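Local coordinates for protein adenylate kinase (Cryptosporidium parvum Iowa II, PDB 3BE4) that probably catalyses reversible phosphate transfer between ATP and AMP, and here holds the bisubstrate inhibitor bis(adenosine)-5'-pentaphosphate across its nucleotide sites, at residues A[8-13]-A[85-90]; A[14-19]-A[116-121]; A[23-28]-A[211-216]. All blocks are in the same frame, centred on the assembly; numbering follows the deposited sequence. Where two conformers were deposited one is given.

Interaction 1 of 3, residues A[8-13]-A[85-90]. With AP5 (bis(adenosine)-5'-pentaphosphate), chain C.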
# COMPACT_ATOMS: atom_id res chain seq x y z
N LEU A 8 -9.65 0.75 6.99
CA LEU A 8 -9.16 1.83 6.07
C LEU A 8 -8.59 1.21 4.80
O LEU A 8 -7.97 0.18 4.80
CB LEU A 8 -7.96 2.63 6.56
CG LEU A 8 -8.21 3.30 7.86
CD1 LEU A 8 -6.93 3.93 8.30
CD2 LEU A 8 -9.29 4.34 7.75
N ILE A 9 -8.85 1.88 3.68
CA ILE A 9 -8.12 1.56 2.42
C ILE A 9 -7.37 2.85 2.04
O ILE A 9 -7.93 3.93 2.13
CB ILE A 9 -9.15 1.26 1.30
CG1 ILE A 9 -9.91 -0.08 1.57
CG2 ILE A 9 -8.44 1.05 -0.07
CD1 ILE A 9 -10.95 -0.43 0.50
N LEU A 10 -6.11 2.70 1.67
CA LEU A 10 -5.38 3.80 1.00
C LEU A 10 -5.32 3.50 -0.54
O LEU A 10 -4.95 2.39 -0.96
CB LEU A 10 -3.98 3.82 1.54
CG LEU A 10 -3.88 3.97 3.08
CD1 LEU A 10 -2.44 4.19 3.41
CD2 LEU A 10 -4.74 5.06 3.59
N ILE A 11 -5.73 4.44 -1.42
CA ILE A 11 -5.58 4.18 -2.84
C ILE A 11 -4.67 5.35 -3.32
O ILE A 11 -4.77 6.49 -2.87
CB ILE A 11 -6.96 4.45 -3.54
CG1 ILE A 11 -7.94 3.36 -3.17
CG2 ILE A 11 -6.79 4.35 -5.10
CD1 ILE A 11 -9.36 3.74 -3.72
N GLY A 12 -3.80 5.04 -4.22
CA GLY A 12 -2.98 6.14 -4.73
C GLY A 12 -2.02 5.46 -5.72
O GLY A 12 -1.85 4.26 -5.71
N ALA A 13 -1.43 6.31 -6.54
CA ALA A 13 -0.47 5.84 -7.56
C ALA A 13 0.59 4.97 -6.92
O ALA A 13 0.96 5.22 -5.75
CB ALA A 13 0.10 7.01 -8.28
N GLY A 85 -8.95 -3.75 13.36
CA GLY A 85 -8.84 -2.66 12.41
C GLY A 85 -7.71 -3.01 11.41
O GLY A 85 -6.87 -3.86 11.63
N PHE A 86 -7.77 -2.27 10.30
CA PHE A 86 -6.73 -2.60 9.29
C PHE A 86 -6.62 -1.38 8.39
O PHE A 86 -7.47 -0.52 8.30
CB PHE A 86 -7.24 -3.79 8.41
CG PHE A 86 -8.59 -3.60 7.73
CD1 PHE A 86 -8.67 -2.93 6.52
CD2 PHE A 86 -9.76 -4.26 8.25
CE1 PHE A 86 -9.90 -2.78 5.85
CE2 PHE A 86 -10.97 -4.16 7.58
CZ PHE A 86 -11.06 -3.40 6.36
N VAL A 87 -5.40 -1.34 7.77
CA VAL A 87 -5.20 -0.41 6.67
C VAL A 87 -4.65 -1.19 5.46
O VAL A 87 -3.64 -1.87 5.55
CB VAL A 87 -4.26 0.78 7.05
CG1 VAL A 87 -2.90 0.35 7.69
CG2 VAL A 87 -4.06 1.67 5.82
N LEU A 88 -5.47 -1.18 4.42
CA LEU A 88 -5.14 -1.89 3.10
C LEU A 88 -4.43 -0.90 2.20
O LEU A 88 -4.79 0.23 2.11
CB LEU A 88 -6.44 -2.37 2.44
CG LEU A 88 -7.28 -3.25 3.30
CD1 LEU A 88 -8.57 -3.71 2.52
CD2 LEU A 88 -6.63 -4.35 3.93
N ASP A 89 -3.28 -1.38 1.60
CA ASP A 89 -2.36 -0.46 0.96
C ASP A 89 -2.01 -1.23 -0.37
O ASP A 89 -1.35 -2.27 -0.44
CB ASP A 89 -1.13 -0.44 1.94
CG ASP A 89 0.16 0.04 1.28
OD1 ASP A 89 0.18 0.40 0.03
OD2 ASP A 89 1.19 0.04 2.07
N GLY A 90 -2.54 -0.58 -1.41
CA GLY A 90 -2.30 -1.27 -2.73
C GLY A 90 -3.34 -2.32 -3.01
O GLY A 90 -3.07 -3.21 -3.81
PA AP5 C . 3.61 -2.53 -4.11
O1A AP5 C . 4.76 -3.02 -3.22
O2A AP5 C . 2.37 -2.05 -3.49
O3A AP5 C . 4.17 -1.42 -5.11
PB AP5 C . 3.45 -0.19 -5.82
O1B AP5 C . 2.04 -0.44 -6.01
O2B AP5 C . 4.35 0.20 -7.00
O3B AP5 C . 3.62 0.96 -4.60
PG AP5 C . 4.88 1.31 -3.74
O1G AP5 C . 6.02 1.52 -4.67
O2G AP5 C . 4.96 0.30 -2.67
O3G AP5 C . 4.33 2.71 -3.23
PD AP5 C . 3.92 3.31 -1.77
O1D AP5 C . 3.99 2.22 -0.79
O2D AP5 C . 2.68 4.07 -2.01
O3D AP5 C . 5.06 4.41 -1.54
PE AP5 C . 6.24 4.39 -0.48
O1E AP5 C . 7.02 3.21 -0.68
O2E AP5 C . 5.73 4.69 0.92
O5F AP5 C . 3.14 -3.64 -5.15
C5F AP5 C . 4.24 -4.34 -5.74
C4F AP5 C . 3.60 -5.01 -7.03
O4F AP5 C . 2.95 -6.18 -6.59
C3F AP5 C . 2.59 -4.25 -7.81
O3F AP5 C . 3.19 -3.36 -8.73
C2F AP5 C . 1.94 -5.46 -8.51
O2F AP5 C . 2.86 -6.07 -9.50
C1F AP5 C . 1.78 -6.46 -7.38
N9A AP5 C . 0.56 -6.21 -6.65
C8A AP5 C . 0.55 -5.71 -5.32
N7A AP5 C . -0.70 -5.59 -4.90
C5A AP5 C . -1.53 -6.07 -5.93
C6A AP5 C . -2.90 -6.24 -6.00
N6A AP5 C . -3.84 -5.82 -5.14
N1A AP5 C . -3.35 -6.77 -7.24
C2A AP5 C . -2.47 -7.16 -8.13
N3A AP5 C . -1.13 -7.02 -8.10
C4A AP5 C . -0.64 -6.51 -6.88
O5J AP5 C . 7.00 5.71 -0.89
C5J AP5 C . 7.80 5.74 -2.17
C4J AP5 C . 8.98 6.69 -1.87
O4J AP5 C . 8.60 8.05 -1.57
C3J AP5 C . 9.89 6.14 -0.76
O3J AP5 C . 11.23 6.42 -1.09
C2J AP5 C . 9.46 7.08 0.32
O2J AP5 C . 10.50 7.28 1.27
C1J AP5 C . 9.22 8.42 -0.22
N9B AP5 C . 8.23 9.27 0.35
C8B AP5 C . 7.06 8.89 1.00
N7B AP5 C . 6.38 10.00 1.32
C5B AP5 C . 7.09 11.09 0.89
C6B AP5 C . 6.80 12.49 0.80
N6B AP5 C . 5.66 12.96 1.31
N1B AP5 C . 7.74 13.31 0.25
C2B AP5 C . 8.89 12.76 -0.35
N3B AP5 C . 9.18 11.42 -0.37
C4B AP5 C . 8.23 10.56 0.17

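Interaction 2 of 3, residues A[14-19]-A[116-121]. With AP5 (bis(adenosine)-5'-pentaphosphate), chain C.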
# COMPACT_ATOMS: atom_id res chain seq x y z
N PRO A 14 1.20 4.02 -7.65
CA PRO A 14 2.38 3.34 -7.20
C PRO A 14 3.42 4.42 -6.81
O PRO A 14 3.66 5.41 -7.49
CB PRO A 14 2.80 2.51 -8.43
CG PRO A 14 2.08 3.21 -9.57
CD PRO A 14 0.81 3.60 -9.05
N GLY A 15 4.02 4.31 -5.62
CA GLY A 15 4.98 5.31 -5.30
C GLY A 15 4.51 6.57 -4.55
O GLY A 15 5.32 7.47 -4.20
N SER A 16 3.22 6.61 -4.18
CA SER A 16 2.61 7.80 -3.65
C SER A 16 2.83 8.03 -2.14
O SER A 16 2.42 9.10 -1.69
CB SER A 16 1.11 7.86 -4.03
OG SER A 16 0.45 6.64 -3.55
N GLY A 17 3.39 7.02 -1.52
CA GLY A 17 3.80 7.27 -0.07
C GLY A 17 2.81 6.50 0.84
O GLY A 17 2.88 6.72 2.11
N LYS A 18 2.06 5.52 0.35
CA LYS A 18 1.09 4.74 1.22
C LYS A 18 1.87 3.96 2.23
O LYS A 18 1.52 4.07 3.39
CB LYS A 18 0.27 3.82 0.30
CG LYS A 18 -0.48 4.68 -0.59
CD LYS A 18 -1.50 3.88 -1.36
CE LYS A 18 -0.91 2.80 -2.29
NZ LYS A 18 0.18 3.17 -3.27
N GLY A 19 2.97 3.27 1.95
CA GLY A 19 3.58 2.38 2.98
C GLY A 19 4.20 3.32 3.93
O GLY A 19 4.23 2.94 5.19
N ILE A 116 -8.92 6.57 1.65
CA ILE A 116 -8.15 7.84 1.56
C ILE A 116 -7.41 7.75 0.24
O ILE A 116 -6.58 6.83 0.01
CB ILE A 116 -7.12 7.96 2.69
CG1 ILE A 116 -7.94 8.13 3.97
CG2 ILE A 116 -6.27 9.29 2.54
CD1 ILE A 116 -7.06 8.32 5.32
N TYR A 117 -7.60 8.76 -0.61
CA TYR A 117 -7.00 8.74 -1.95
C TYR A 117 -5.83 9.74 -1.94
O TYR A 117 -5.98 10.93 -1.60
CB TYR A 117 -8.05 9.19 -2.97
CG TYR A 117 -7.54 9.42 -4.39
CD1 TYR A 117 -6.54 8.66 -4.97
CD2 TYR A 117 -8.12 10.43 -5.14
CE1 TYR A 117 -6.04 8.96 -6.31
CE2 TYR A 117 -7.67 10.69 -6.41
CZ TYR A 117 -6.65 9.98 -6.96
OH TYR A 117 -6.31 10.34 -8.25
N PHE A 118 -4.64 9.26 -2.27
CA PHE A 118 -3.42 10.08 -2.21
C PHE A 118 -3.28 10.73 -3.60
O PHE A 118 -2.99 10.03 -4.59
CB PHE A 118 -2.18 9.18 -2.03
CG PHE A 118 -1.96 8.74 -0.57
CD1 PHE A 118 -3.01 8.24 0.26
CD2 PHE A 118 -0.67 8.80 -0.04
CE1 PHE A 118 -2.72 7.85 1.61
CE2 PHE A 118 -0.39 8.39 1.22
CZ PHE A 118 -1.41 7.96 2.12
N GLU A 119 -3.54 12.04 -3.67
CA GLU A 119 -3.42 12.70 -4.99
C GLU A 119 -1.99 13.14 -5.25
O GLU A 119 -1.41 13.86 -4.48
CB GLU A 119 -4.33 13.91 -5.05
CG GLU A 119 -5.73 13.50 -5.00
CD GLU A 119 -6.69 14.72 -5.25
OE1 GLU A 119 -6.67 15.66 -4.41
OE2 GLU A 119 -7.46 14.71 -6.27
N ILE A 120 -1.49 12.72 -6.39
CA ILE A 120 -0.04 13.07 -6.70
C ILE A 120 0.12 12.79 -8.15
O ILE A 120 -0.47 11.85 -8.67
CB ILE A 120 0.96 12.27 -5.83
CG1 ILE A 120 2.41 12.59 -6.23
CG2 ILE A 120 0.68 10.83 -5.94
CD1 ILE A 120 3.45 12.08 -5.19
N ASP A 121 0.96 13.60 -8.82
CA ASP A 121 1.09 13.39 -10.28
C ASP A 121 2.24 12.48 -10.69
O ASP A 121 3.11 12.19 -9.91
CB ASP A 121 1.42 14.75 -10.87
CG ASP A 121 2.67 15.39 -10.20
OD1 ASP A 121 2.62 15.70 -8.92
OD2 ASP A 121 3.79 15.52 -10.84
PA AP5 C . 3.61 -2.53 -4.11
O1A AP5 C . 4.76 -3.02 -3.22
O2A AP5 C . 2.37 -2.05 -3.49
O3A AP5 C . 4.17 -1.42 -5.11
PB AP5 C . 3.45 -0.19 -5.82
O1B AP5 C . 2.04 -0.44 -6.01
O2B AP5 C . 4.35 0.20 -7.00
O3B AP5 C . 3.62 0.96 -4.60
PG AP5 C . 4.88 1.31 -3.74
O1G AP5 C . 6.02 1.52 -4.67
O2G AP5 C . 4.96 0.30 -2.67
O3G AP5 C . 4.33 2.71 -3.23
PD AP5 C . 3.92 3.31 -1.77
O1D AP5 C . 3.99 2.22 -0.79
O2D AP5 C . 2.68 4.07 -2.01
O3D AP5 C . 5.06 4.41 -1.54
PE AP5 C . 6.24 4.39 -0.48
O1E AP5 C . 7.02 3.21 -0.68
O2E AP5 C . 5.73 4.69 0.92
O5F AP5 C . 3.14 -3.64 -5.15
C5F AP5 C . 4.24 -4.34 -5.74
C4F AP5 C . 3.60 -5.01 -7.03
O4F AP5 C . 2.95 -6.18 -6.59
C3F AP5 C . 2.59 -4.25 -7.81
O3F AP5 C . 3.19 -3.36 -8.73
C2F AP5 C . 1.94 -5.46 -8.51
O2F AP5 C . 2.86 -6.07 -9.50
C1F AP5 C . 1.78 -6.46 -7.38
N9A AP5 C . 0.56 -6.21 -6.65
C8A AP5 C . 0.55 -5.71 -5.32
N7A AP5 C . -0.70 -5.59 -4.90
C5A AP5 C . -1.53 -6.07 -5.93
C6A AP5 C . -2.90 -6.24 -6.00
N6A AP5 C . -3.84 -5.82 -5.14
N1A AP5 C . -3.35 -6.77 -7.24
C2A AP5 C . -2.47 -7.16 -8.13
N3A AP5 C . -1.13 -7.02 -8.10
C4A AP5 C . -0.64 -6.51 -6.88
O5J AP5 C . 7.00 5.71 -0.89
C5J AP5 C . 7.80 5.74 -2.17
C4J AP5 C . 8.98 6.69 -1.87
O4J AP5 C . 8.60 8.05 -1.57
C3J AP5 C . 9.89 6.14 -0.76
O3J AP5 C . 11.23 6.42 -1.09
C2J AP5 C . 9.46 7.08 0.32
O2J AP5 C . 10.50 7.28 1.27
C1J AP5 C . 9.22 8.42 -0.22
N9B AP5 C . 8.23 9.27 0.35
C8B AP5 C . 7.06 8.89 1.00
N7B AP5 C . 6.38 10.00 1.32
C5B AP5 C . 7.09 11.09 0.89
C6B AP5 C . 6.80 12.49 0.80
N6B AP5 C . 5.66 12.96 1.31
N1B AP5 C . 7.74 13.31 0.25
C2B AP5 C . 8.89 12.76 -0.35
N3B AP5 C . 9.18 11.42 -0.37
C4B AP5 C . 8.23 10.56 0.17

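Interaction 3 of 3, residues A[23-28]-A[211-216]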
# COMPACT_ATOMS: atom_id res chain seq x y z
N GLU A 23 3.29 3.35 8.34
CA GLU A 23 4.10 3.25 9.53
C GLU A 23 3.47 4.02 10.67
O GLU A 23 3.45 3.50 11.81
CB GLU A 23 5.55 3.76 9.27
CG GLU A 23 6.35 3.82 10.61
CD GLU A 23 7.29 2.60 10.65
OE1 GLU A 23 6.89 1.48 10.15
OE2 GLU A 23 8.46 2.80 11.10
N PHE A 24 3.04 5.26 10.48
CA PHE A 24 2.43 5.98 11.65
C PHE A 24 1.08 5.37 11.87
O PHE A 24 0.64 5.31 12.99
CB PHE A 24 2.34 7.55 11.62
CG PHE A 24 1.00 8.13 11.18
CD1 PHE A 24 0.78 8.28 9.80
CD2 PHE A 24 0.05 8.58 12.05
CE1 PHE A 24 -0.43 8.82 9.26
CE2 PHE A 24 -1.15 9.13 11.57
CZ PHE A 24 -1.42 9.24 10.12
N ILE A 25 0.32 5.05 10.81
CA ILE A 25 -1.05 4.55 11.07
C ILE A 25 -1.04 3.27 11.91
O ILE A 25 -1.86 3.09 12.83
CB ILE A 25 -1.75 4.31 9.70
CG1 ILE A 25 -2.03 5.64 8.97
CG2 ILE A 25 -3.08 3.53 9.91
CD1 ILE A 25 -2.55 5.41 7.49
N LYS A 26 -0.14 2.30 11.63
CA LYS A 26 -0.03 1.05 12.39
C LYS A 26 0.26 1.40 13.81
O LYS A 26 -0.34 0.80 14.74
CB LYS A 26 1.28 0.32 11.95
CG LYS A 26 1.06 -0.44 10.94
CD LYS A 26 2.44 -0.87 10.30
CE LYS A 26 3.66 -1.11 11.18
NZ LYS A 26 4.75 -1.76 10.24
N LYS A 27 1.16 2.32 14.01
CA LYS A 27 1.70 2.50 15.34
C LYS A 27 0.70 3.37 16.11
O LYS A 27 0.34 3.01 17.25
CB LYS A 27 3.06 3.15 15.28
N GLU A 28 0.13 4.39 15.52
CA GLU A 28 -0.70 5.30 16.32
C GLU A 28 -2.07 4.71 16.57
O GLU A 28 -2.75 5.07 17.56
CB GLU A 28 -0.93 6.55 15.49
CG GLU A 28 -1.20 7.73 16.33
CD GLU A 28 -0.00 8.65 16.20
OE1 GLU A 28 -0.23 9.86 16.07
OE2 GLU A 28 1.14 8.12 16.13
N GLU A 211 -0.27 14.85 8.86
CA GLU A 211 -1.33 15.70 9.47
C GLU A 211 -2.63 15.72 8.68
O GLU A 211 -3.70 15.71 9.29
CB GLU A 211 -0.79 17.12 9.82
CG GLU A 211 0.28 17.18 10.93
CD GLU A 211 -0.09 16.38 12.20
OE1 GLU A 211 -1.20 16.65 12.73
OE2 GLU A 211 0.70 15.45 12.59
N GLN A 212 -2.65 15.62 7.35
CA GLN A 212 -3.85 15.56 6.69
C GLN A 212 -4.58 14.26 6.90
O GLN A 212 -5.81 14.26 6.88
CB GLN A 212 -3.62 15.71 5.20
CG GLN A 212 -3.16 17.08 4.74
CD GLN A 212 -2.95 16.91 3.23
OE1 GLN A 212 -3.84 16.88 2.44
NE2 GLN A 212 -1.66 16.61 2.88
N ILE A 213 -3.83 13.17 7.01
CA ILE A 213 -4.43 11.94 7.33
C ILE A 213 -5.06 11.91 8.73
O ILE A 213 -6.21 11.44 8.87
CB ILE A 213 -3.47 10.73 7.07
CG1 ILE A 213 -3.22 10.68 5.54
CG2 ILE A 213 -4.13 9.41 7.66
CD1 ILE A 213 -2.11 9.62 5.25
N LYS A 214 -4.36 12.43 9.70
CA LYS A 214 -4.93 12.52 11.06
C LYS A 214 -6.24 13.33 11.12
O LYS A 214 -7.14 13.03 11.93
CB LYS A 214 -3.95 13.18 12.02
CG LYS A 214 -2.79 12.28 12.41
CD LYS A 214 -1.69 12.99 13.11
CE LYS A 214 -0.88 11.99 13.87
NZ LYS A 214 -0.02 12.59 14.91
N LYS A 215 -6.41 14.29 10.22
CA LYS A 215 -7.65 15.08 10.18
C LYS A 215 -8.82 14.29 9.71
O LYS A 215 -9.99 14.56 10.10
CB LYS A 215 -7.47 16.29 9.22
CG LYS A 215 -6.74 17.43 9.92
CD LYS A 215 -6.70 18.69 8.98
CE LYS A 215 -7.03 18.45 7.40
NZ LYS A 215 -6.03 19.04 6.30
N ILE A 216 -8.58 13.30 8.87
CA ILE A 216 -9.59 12.46 8.35
C ILE A 216 -9.91 11.26 9.26
O ILE A 216 -11.03 10.76 9.19
CB ILE A 216 -9.09 11.81 7.01
CG1 ILE A 216 -9.07 12.80 5.86
CG2 ILE A 216 -10.02 10.61 6.53
CD1 ILE A 216 -8.25 12.28 4.72

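Interaction 1 of 3, residues A[8-13]-A[85-90]
Strands 8-12 and 86-89 run parallel with a 21° angle between them, pairing Leu8 with Val87, Ile9 with Leu88 and Leu10 with Asp89. Three backbone bonds stitch them: Leu8 N to Phe86 O (2.8 Å), Leu88 N to Leu8 O (2.9 Å) and Leu10 N to Leu88 O (2.8 Å); the last two are almost straight, the first more bent (149°). Val87 CA also brings its hydrogen to Leu8 O (3.4 Å), giving that carbonyl a second, weaker partner.

On one face of the sheet, Val87 CG2, anti to its backbone N, lies 3.6 Å from Leu10 CG and is close to both Leu10 methyls; this patch packs beneath Cys22 of helix 18-29. On the other face Leu88 CD1 meets Ile9 CG1 at 4.0 Å, the two side chains crossing at a slant, while the Phe86 ring lies near Leu8 O and takes Phe77 edge-to-face. Asp89 stands on the Leu10 side, its OD2 hydrogen-bonded to His33. Past the strand, Gly90 O accepts hydrogen bonds from N6A of AP5 (3.0 Å) and from Arg93 NE. Adjacent parallel strands of this kind form the centre of the P-loop NTPase core, with the nucleotide at their C-terminal ends.

Interaction 2 of 3, residues A[14-19]-A[116-121]
O2D of AP5 is gripped by three nitrogens of segment 14-19, whose Ser16, Gly17 and Lys18 also pack against Phe118: Lys18 N at 2.8 Å from O2D, Lys18 NZ at 2.9 Å and Gly17 N at 3.1 Å. Other oxygens of the pentaphosphate are taken by Gly15 N, bonded to O3G, and Gly19 N, bonded to O1D, so the loop wraps the phosphates mainly with backbone N-H groups. Gly15 and Gly17 both have positive phi. The sequence from Gly12 to Lys18 is the P-loop, and the phosphate it encloses probably corresponds, as in other adenylate kinases, to the beta-phosphate of ATP.

Lys18 reaches O2D by folding back: its chain bends at chi3 (-63°) and chi4 (-51°), carrying NZ to the phosphate, where it also has weak bonds to Gly12 O and Ala13 O. Before the bend, Lys18 CG sits over the centre of one face of the Phe118 ring, 4.1 Å from the centroid and 7° off the normal, a CH-pi contact. The same ring has Ser16 O at its edge, near its plane, 3.5 Å from Phe118 CD2, while Phe118 CE2 approaches Gly17 C. Next along, Ile120 CG2 touches Ser16 CB at 3.6 Å; Ser16 OG is bonded back to Ala13 O, within the loop.

The isoleucine methyl backs the loop on the side away from the bound phosphates, and the Phe118 ring packs beside it. Phe118 projects from strand 114-119, is flanked by Val200 of strand 197-201 and Ile213 of helix 206-216, and meets the start of helix 18-29, while Pro14, at the other end of the loop, packs on helix 170-184.

Interaction 3 of 3, residues A[23-28]-A[211-216]
Lys214 spans the gap to helix 23-28 with almost its whole side chain, touching first Phe24 and then Glu28. From CB, chi1 (-74°) sets CG beside the backbone N, and Lys214 CG comes 3.6 Å from Phe24 CE2, with Phe24 CZ a little farther. The chain is extended from there on. Lys214 CD passes Phe24 CE2 at 4.2 Å, and Lys214 CE is near both CE2 and CD2 of Phe24 before it arrives 3.1 Å from Glu28 OE1. Lys214 NZ ends 3.0 Å from Glu28 OE1, a salt bridge whose hydrogen bond is weak. The side chains of Glu28 and Lys214 cross at about a right angle. In the conformer of Glu211 given, a long ionic contact, 3.8 Å from Lys214 NZ to Glu211 OE2, also joins the lysine to its own helix.

Beneath this polar layer lies an apolar one. Ile213 CG2, anti to its backbone N, touches Phe24 CZ at 3.7 Å, near the plane of the ring and at its edge. Ile25 CD1 reaches the same methyl more loosely, and Ile25 CG1 covers one face of the Phe24 ring, offset toward the rim. Ile213 continues inward to Ile116 and Phe118 of the central sheet, while Tyr29 touches both Phe24 and Lys214.

The helix axes stay 11.5 Å apart and their directions differ by 44°, so contact is made by long side chains rather than by close backbones. Chemically it is layered: hydrocarbon and aromatic surfaces join the helices on the side facing the sheet, and the Glu28-Lys214 pair lies at the more exposed border. The weakness of its hydrogen bond suggests an electrostatic link more than a tightly directed one.

In the fold
From the N terminus, the chain runs through strand 7-12, the P-loop and helix 18-29, supplying the first segment of all three interactions in turn. Their partners come later in the same order, so each contact crosses the other two and none nests. Interaction 1 closes a loop of 71 residues, interaction 2 one of 96, and interaction 3 one of 182, bringing back the C-terminal helix. The first ties strand 7-12 to strand 86-89; on its other side strand 114-119 bonds through Ile9 and Ile11, joining interactions 1 and 2. Ile25 packs on Leu8 and Val87, and Ile216 on Ile116, so helices 18-29 and 206-216 together cover one face of the sheet.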